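Local coordinates for protein enoyl-CoA hydratase/isomerase (Pseudomonas aeruginosa, PDB 3LAO) that probably hydrates the double bond of an enoyl-CoA thioester, as a homotrimeric member of the enoyl-CoA hydratase/isomerase (crotonase) family, at residues B[108-113]-B[125-130]. Sequence-based numbering, arbitrary orientation.
Sequences LVVAVQ and LNADIA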
loop_
_atom_site.group_PDB
_atom_site.type_symbol
_atom_site.label_atom_id
_atom_site.label_comp_id
_atom_site.label_asym_id
_atom_site.label_seq_id
_atom_site.Cartn_x
_atom_site.Cartn_y
_atom_site.Cartn_z
ATOM N N LEU B 108 -0.854 10.540 -16.925
ATOM C CA LEU B 108 0.452 10.473 -17.554
ATOM C C LEU B 108 0.880 9.026 -17.687
ATOM O O LEU B 108 0.756 8.241 -16.759
ATOM C CB LEU B 108 1.461 11.254 -16.724
ATOM C CG LEU B 108 2.933 11.129 -17.113
ATOM C CD1 LEU B 108 3.152 11.830 -18.387
ATOM C CD2 LEU B 108 3.674 11.825 -16.031
ATOM N N VAL B 109 1.352 8.669 -18.865
ATOM C CA VAL B 109 1.826 7.340 -19.135
ATOM C C VAL B 109 3.298 7.525 -19.466
ATOM O O VAL B 109 3.667 8.498 -20.123
ATOM C CB VAL B 109 1.125 6.744 -20.362
ATOM C CG1 VAL B 109 1.901 5.516 -20.882
ATOM C CG2 VAL B 109 -0.308 6.400 -20.039
ATOM N N VAL B 110 4.143 6.612 -19.007
ATOM C CA VAL B 110 5.540 6.761 -19.282
ATOM C C VAL B 110 6.159 5.493 -19.865
ATOM O O VAL B 110 5.879 4.365 -19.400
ATOM C CB VAL B 110 6.318 7.222 -18.024
ATOM C CG1 VAL B 110 6.325 6.093 -16.916
ATOM C CG2 VAL B 110 7.719 7.586 -18.440
ATOM N N ALA B 111 7.004 5.685 -20.875
ATOM C CA ALA B 111 7.797 4.598 -21.481
ATOM C C ALA B 111 9.293 4.755 -21.176
ATOM O O ALA B 111 9.861 5.808 -21.443
ATOM C CB ALA B 111 7.570 4.580 -23.006
ATOM N N VAL B 112 9.931 3.706 -20.654
ATOM C CA VAL B 112 11.357 3.754 -20.304
ATOM C C VAL B 112 12.185 2.595 -20.875
ATOM O O VAL B 112 11.746 1.445 -20.905
ATOM C CB VAL B 112 11.588 3.664 -18.798
ATOM C CG1 VAL B 112 10.828 4.748 -18.047
ATOM C CG2 VAL B 112 11.163 2.354 -18.361
ATOM N N GLN B 113 13.423 2.909 -21.223
ATOM C CA GLN B 113 14.347 1.940 -21.805
ATOM C C GLN B 113 15.780 2.195 -21.375
ATOM O O GLN B 113 16.184 3.346 -21.105
ATOM C CB GLN B 113 14.310 2.025 -23.331
ATOM C CG GLN B 113 15.157 3.171 -23.916
ATOM C CD GLN B 113 14.452 4.523 -23.910
ATOM O OE1 GLN B 113 13.795 4.904 -22.923
ATOM N NE2 GLN B 113 14.615 5.281 -25.009
ATOM N N LEU B 125 7.593 6.780 -11.210
ATOM C CA LEU B 125 6.562 6.430 -10.222
ATOM C C LEU B 125 5.529 7.538 -10.041
ATOM O O LEU B 125 4.582 7.381 -9.304
ATOM C CB LEU B 125 7.175 6.132 -8.864
ATOM C CG LEU B 125 8.151 4.965 -8.800
ATOM C CD1 LEU B 125 8.908 4.971 -7.461
ATOM C CD2 LEU B 125 7.370 3.676 -9.024
ATOM N N ASN B 126 5.747 8.670 -10.687
ATOM C CA ASN B 126 4.812 9.747 -10.634
ATOM C C ASN B 126 3.782 9.609 -11.755
ATOM O O ASN B 126 2.881 10.415 -11.904
ATOM C CB ASN B 126 5.559 11.060 -10.775
ATOM C CG ASN B 126 4.683 12.253 -10.469
ATOM O OD1 ASN B 126 4.202 12.402 -9.339
ATOM N ND2 ASN B 126 4.442 13.099 -11.476
ATOM N N ALA B 127 3.921 8.582 -12.558
ATOM C CA ALA B 127 3.014 8.372 -13.672
ATOM C C ALA B 127 1.900 7.364 -13.309
ATOM O O ALA B 127 1.944 6.718 -12.273
ATOM C CB ALA B 127 3.794 7.877 -14.855
ATOM N N ASP B 128 0.908 7.230 -14.175
ATOM C CA ASP B 128 -0.188 6.296 -13.935
ATOM C C ASP B 128 -0.021 4.944 -14.593
ATOM O O ASP B 128 -0.594 3.971 -14.163
ATOM C CB ASP B 128 -1.439 6.955 -14.427
ATOM C CG ASP B 128 -1.615 8.300 -13.802
ATOM O OD1 ASP B 128 -1.399 8.379 -12.577
ATOM O OD2 ASP B 128 -1.904 9.274 -14.529
ATOM N N ILE B 129 0.746 4.906 -15.665
ATOM C CA ILE B 129 1.097 3.687 -16.371
ATOM C C ILE B 129 2.552 3.832 -16.761
ATOM O O ILE B 129 2.987 4.897 -17.285
ATOM C CB ILE B 129 0.351 3.543 -17.674
ATOM C CG1 ILE B 129 -1.172 3.660 -17.456
ATOM C CG2 ILE B 129 0.799 2.254 -18.380
ATOM C CD1 ILE B 129 -1.798 2.583 -16.645
ATOM N N ALA B 130 3.300 2.771 -16.477
ATOM C CA ALA B 130 4.720 2.722 -16.746
ATOM C C ALA B 130 5.062 1.459 -17.502
ATOM O O ALA B 130 4.817 0.353 -17.029
ATOM C CB ALA B 130 5.547 2.821 -15.403
#
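The carboxylate of Asp128 is the flat side-chain group that meets Leu108: OD2 takes the backbone N-H of Leu108 on its anti side, 2.9 Å from N, with the donor 35° out of the carboxylate plane. The same oxygen forms a salt bridge with Arg104, while OD1, at the other tip of the carboxylate, accepts a hydrogen bond from Trp163 of a neighbouring subunit. CG of Asp128 stands beside its own backbone N (chi1 -54°), which turns the acid back to Leu108, and the backbone N of Asp128 donates to Leu108 O at 2.8 Å. Leu108 is thus held through both its N-H and its carbonyl by one residue. Each carboxylate oxygen of this buried acid has a partner, and the arginine would favour the charged form.

One step further along, parallel strand pairing takes over, with Val110 N reaching Ile129 O at 2.7 Å. Two CA-H...O contacts accompany it, from Val109 CA to Ile129 O and from Ala130 CA to Val110 O. On one face of the sheet Val109 and Ile129 lie side by side, CG2 of the valine 3.8 Å from CB of the isoleucine, beneath helix 196-209. The other face carries Val110, whose CG1 sits between backbone N and carbonyl carbon (chi1 67°) and touches Ala130 CB at 3.7 Å. Val110 CG1 is equally close to Ala127 CB, and Ala127 CB also packs against Leu108 CG at 4.1 Å.

From strand 108-112 the chain runs through short strand 115-117 of a second sheet and helix 119-125, then returns as strand 129-133, parallel to the first: a beta-beta-alpha turn of the crotonase-fold spiral, joining adjacent strands of the six-stranded sheet, with Asp128 at the trimer interface.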